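Local coordinates for Rubredoxin\:oxygen oxidoreductase (Desulfovibrio gigas, PDB 1E5D), which catalyses the four-electron reduction of one dioxygen molecule to two waters, using a diiron centre and a flavin mononucleotide cofactor, at residues A[289-301]-A[321-334]. Sequence-based numbering, arbitrary orientation.
Sequences CKACHHSQIMSEI and YVAGTLQYIKGLRP
His294 drives the CD2 corner of its imidazole onto the phenol ring of Tyr328, this atom standing 3.2 Å above the ring plane and over its centre. The two planes meet obliquely, at 48°. At the rim of the same phenol, near its plane, lies Met298 CB, 3.9 Å from Tyr328 CE2. Met298 CG, anti to the backbone N (chi1 180°), lies 3.5 Å from Leu332 CD1, and the bend at chi2 brings the sulfur alongside the same leucine. Beside these, the CD1 methyls of Ile301 and Ile329 abut, and Ile297 CD1 rests on Thr325 CG2.

Most of these side chains lie between helices 294-301 and 321-331, whose axes come within 9.5 Å at -51°, in the flavodoxin-like domain with its five-stranded parallel sheet of order 2-1-3-4-5. Where the loop ahead of helix 294-301 passes helix 321-331, a water donates to Cys289 O and to Thr325 OG1, bridging the segments, while that hydroxyl donates to Tyr321 O (2.8 Å). Lys290 CD reaches the edge of the Tyr321 ring.

His293 caps helix 294-301, its ND1 accepting from Ser295 N. Further out, His294 NE2 is hydrogen-bonded to Tyr26 O and Tyr328 OH to Asn196 OD1, tying the pair to the lactamase-like domain; the His294 ring also meets Tyr321 of the second subunit edge-to-face.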
# COMPACT_ATOMS: atom_id res chain seq x y z
N CYS A 289 -6.35 -3.29 6.85
CA CYS A 289 -5.70 -2.97 5.58
C CYS A 289 -4.85 -4.11 5.04
O CYS A 289 -4.55 -4.17 3.85
CB CYS A 289 -4.78 -1.74 5.72
SG CYS A 289 -5.70 -0.22 5.97
N LYS A 290 -4.41 -5.04 5.88
CA LYS A 290 -3.60 -6.12 5.33
C LYS A 290 -4.47 -7.17 4.65
O LYS A 290 -3.95 -7.96 3.87
CB LYS A 290 -2.75 -6.77 6.41
CG LYS A 290 -1.25 -6.61 6.27
CD LYS A 290 -0.70 -5.49 7.12
CE LYS A 290 0.64 -5.87 7.73
NZ LYS A 290 0.72 -5.36 9.13
N ALA A 291 -5.77 -7.16 4.91
CA ALA A 291 -6.74 -8.10 4.37
C ALA A 291 -7.72 -7.47 3.39
O ALA A 291 -8.48 -8.15 2.70
CB ALA A 291 -7.55 -8.71 5.52
N CYS A 292 -7.76 -6.14 3.29
CA CYS A 292 -8.78 -5.52 2.45
C CYS A 292 -8.16 -4.55 1.46
O CYS A 292 -7.41 -3.65 1.82
CB CYS A 292 -9.81 -4.75 3.28
SG CYS A 292 -10.72 -5.76 4.47
N HIS A 293 -8.50 -4.73 0.19
CA HIS A 293 -7.95 -3.80 -0.79
C HIS A 293 -8.41 -2.39 -0.47
O HIS A 293 -9.47 -2.22 0.15
CB HIS A 293 -8.39 -4.21 -2.20
CG HIS A 293 -7.53 -3.60 -3.27
ND1 HIS A 293 -7.96 -2.55 -4.04
CD2 HIS A 293 -6.29 -3.90 -3.69
CE1 HIS A 293 -7.01 -2.22 -4.90
NE2 HIS A 293 -5.98 -3.03 -4.71
N HIS A 294 -7.63 -1.39 -0.88
CA HIS A 294 -8.12 -0.01 -0.71
C HIS A 294 -9.43 0.19 -1.45
O HIS A 294 -10.31 0.94 -1.02
CB HIS A 294 -7.09 1.01 -1.17
CG HIS A 294 -6.45 0.83 -2.50
ND1 HIS A 294 -5.18 0.29 -2.63
CD2 HIS A 294 -6.85 1.13 -3.76
CE1 HIS A 294 -4.85 0.25 -3.91
NE2 HIS A 294 -5.85 0.75 -4.62
N SER A 295 -9.61 -0.49 -2.58
CA SER A 295 -10.85 -0.25 -3.32
C SER A 295 -12.04 -0.78 -2.52
O SER A 295 -13.11 -0.17 -2.54
CB SER A 295 -10.78 -0.86 -4.71
OG SER A 295 -10.60 -2.27 -4.66
N GLN A 296 -11.84 -1.88 -1.80
CA GLN A 296 -12.87 -2.50 -0.98
C GLN A 296 -13.31 -1.57 0.15
O GLN A 296 -14.49 -1.38 0.42
CB GLN A 296 -12.38 -3.78 -0.30
CG GLN A 296 -12.98 -5.07 -0.82
CD GLN A 296 -11.88 -5.99 -1.32
OE1 GLN A 296 -11.51 -6.97 -0.67
NE2 GLN A 296 -11.34 -5.65 -2.48
N ILE A 297 -12.30 -1.01 0.82
CA ILE A 297 -12.64 -0.11 1.92
C ILE A 297 -13.47 1.04 1.37
O ILE A 297 -14.44 1.49 1.96
CB ILE A 297 -11.37 0.37 2.62
CG1 ILE A 297 -10.68 -0.75 3.41
CG2 ILE A 297 -11.66 1.58 3.50
CD1 ILE A 297 -9.19 -0.61 3.56
N MET A 298 -13.06 1.51 0.19
CA MET A 298 -13.77 2.63 -0.42
C MET A 298 -15.23 2.28 -0.68
O MET A 298 -16.13 3.06 -0.43
CB MET A 298 -13.09 3.05 -1.73
CG MET A 298 -13.78 4.21 -2.44
SD MET A 298 -13.73 5.71 -1.44
CE MET A 298 -15.17 6.57 -2.08
N SER A 299 -15.45 1.06 -1.18
CA SER A 299 -16.82 0.70 -1.51
C SER A 299 -17.68 0.73 -0.26
O SER A 299 -18.84 1.15 -0.30
CB SER A 299 -16.90 -0.69 -2.16
OG SER A 299 -16.12 -0.72 -3.35
N GLU A 300 -17.09 0.29 0.85
CA GLU A 300 -17.84 0.27 2.10
C GLU A 300 -18.06 1.70 2.56
O GLU A 300 -19.07 2.04 3.17
CB GLU A 300 -17.11 -0.54 3.17
CG GLU A 300 -16.98 -2.02 2.86
CD GLU A 300 -18.31 -2.70 2.59
OE1 GLU A 300 -19.36 -2.17 3.02
OE2 GLU A 300 -18.31 -3.78 1.96
N ILE A 301 -17.08 2.55 2.25
CA ILE A 301 -17.14 3.92 2.76
C ILE A 301 -18.16 4.74 1.99
O ILE A 301 -18.70 5.71 2.52
CB ILE A 301 -15.76 4.60 2.70
CG1 ILE A 301 -14.80 4.17 3.82
CG2 ILE A 301 -15.89 6.11 2.69
CD1 ILE A 301 -13.38 4.58 3.53
N TYR A 321 0.37 0.96 4.60
CA TYR A 321 -0.90 0.53 4.02
C TYR A 321 -2.04 1.44 4.46
O TYR A 321 -3.02 1.63 3.74
CB TYR A 321 -1.19 -0.92 4.43
CG TYR A 321 -0.32 -1.93 3.73
CD1 TYR A 321 0.22 -1.63 2.49
CD2 TYR A 321 -0.05 -3.16 4.31
CE1 TYR A 321 1.02 -2.55 1.83
CE2 TYR A 321 0.76 -4.08 3.65
CZ TYR A 321 1.29 -3.77 2.42
OH TYR A 321 2.08 -4.67 1.76
N VAL A 322 -1.90 2.02 5.66
CA VAL A 322 -2.90 3.00 6.06
C VAL A 322 -2.75 4.27 5.23
O VAL A 322 -3.71 4.85 4.74
CB VAL A 322 -2.81 3.32 7.56
CG1 VAL A 322 -3.83 4.39 7.91
CG2 VAL A 322 -3.06 2.06 8.37
N ALA A 323 -1.51 4.70 5.06
CA ALA A 323 -1.22 5.86 4.23
C ALA A 323 -1.70 5.65 2.80
O ALA A 323 -2.33 6.54 2.22
CB ALA A 323 0.28 6.16 4.23
N GLY A 324 -1.40 4.50 2.21
CA GLY A 324 -1.82 4.25 0.83
C GLY A 324 -3.33 4.29 0.66
O GLY A 324 -3.85 4.80 -0.32
N THR A 325 -4.04 3.73 1.64
CA THR A 325 -5.50 3.71 1.59
C THR A 325 -6.09 5.10 1.76
O THR A 325 -7.07 5.48 1.11
CB THR A 325 -6.03 2.80 2.71
OG1 THR A 325 -5.49 1.49 2.45
CG2 THR A 325 -7.55 2.71 2.69
N LEU A 326 -5.50 5.88 2.65
CA LEU A 326 -5.99 7.26 2.81
C LEU A 326 -5.73 8.04 1.53
O LEU A 326 -6.59 8.80 1.09
CB LEU A 326 -5.36 7.93 4.02
CG LEU A 326 -5.93 7.46 5.36
CD1 LEU A 326 -5.02 7.88 6.50
CD2 LEU A 326 -7.34 8.00 5.54
N GLN A 327 -4.55 7.85 0.94
CA GLN A 327 -4.26 8.52 -0.33
C GLN A 327 -5.35 8.19 -1.35
O GLN A 327 -5.92 9.07 -1.98
CB GLN A 327 -2.90 8.13 -0.92
CG GLN A 327 -2.54 8.91 -2.18
CD GLN A 327 -2.54 10.41 -1.89
OE1 GLN A 327 -1.69 10.88 -1.13
NE2 GLN A 327 -3.48 11.15 -2.48
N TYR A 328 -5.63 6.89 -1.48
CA TYR A 328 -6.65 6.45 -2.43
C TYR A 328 -7.96 7.16 -2.14
O TYR A 328 -8.60 7.72 -3.02
CB TYR A 328 -6.86 4.95 -2.33
CG TYR A 328 -7.80 4.37 -3.35
CD1 TYR A 328 -7.41 4.25 -4.68
CD2 TYR A 328 -9.07 3.92 -3.01
CE1 TYR A 328 -8.25 3.71 -5.63
CE2 TYR A 328 -9.92 3.38 -3.96
CZ TYR A 328 -9.51 3.28 -5.27
OH TYR A 328 -10.33 2.75 -6.24
N ILE A 329 -8.32 7.13 -0.86
CA ILE A 329 -9.63 7.65 -0.46
C ILE A 329 -9.72 9.16 -0.67
O ILE A 329 -10.72 9.66 -1.19
CB ILE A 329 -9.94 7.30 1.00
CG1 ILE A 329 -10.04 5.79 1.24
CG2 ILE A 329 -11.20 8.00 1.45
CD1 ILE A 329 -10.31 5.48 2.70
N LYS A 330 -8.67 9.87 -0.27
CA LYS A 330 -8.69 11.32 -0.41
C LYS A 330 -8.96 11.74 -1.85
O LYS A 330 -9.70 12.69 -2.10
CB LYS A 330 -7.36 11.90 0.08
CG LYS A 330 -7.16 13.37 -0.25
CD LYS A 330 -5.87 13.85 0.39
CE LYS A 330 -5.57 15.30 0.03
NZ LYS A 330 -6.04 16.22 1.11
N GLY A 331 -8.38 11.01 -2.81
CA GLY A 331 -8.55 11.33 -4.21
C GLY A 331 -9.99 11.13 -4.65
O GLY A 331 -10.48 11.79 -5.57
N LEU A 332 -10.71 10.21 -4.01
CA LEU A 332 -12.05 9.93 -4.51
C LEU A 332 -13.09 10.88 -3.94
O LEU A 332 -14.27 10.79 -4.25
CB LEU A 332 -12.39 8.46 -4.21
CG LEU A 332 -11.64 7.48 -5.13
CD1 LEU A 332 -11.73 6.07 -4.60
CD2 LEU A 332 -12.18 7.57 -6.55
N ARG A 333 -12.60 11.79 -3.11
CA ARG A 333 -13.34 12.85 -2.46
C ARG A 333 -14.68 12.43 -1.87
O ARG A 333 -15.72 12.97 -2.25
CB ARG A 333 -13.56 13.99 -3.47
CG ARG A 333 -12.28 14.48 -4.10
CD ARG A 333 -12.58 15.41 -5.28
NE ARG A 333 -11.39 16.17 -5.64
CZ ARG A 333 -11.29 17.01 -6.65
NH1 ARG A 333 -12.31 17.25 -7.47
NH2 ARG A 333 -10.13 17.64 -6.87
N PRO A 334 -14.71 11.49 -0.94
CA PRO A 334 -15.97 11.15 -0.27
C PRO A 334 -16.50 12.34 0.52
O PRO A 334 -15.74 13.08 1.16
CB PRO A 334 -15.57 10.03 0.69
CG PRO A 334 -14.10 10.20 0.88
CD PRO A 334 -13.58 10.70 -0.44
O HOH W 1 -5.31 -1.45 2.58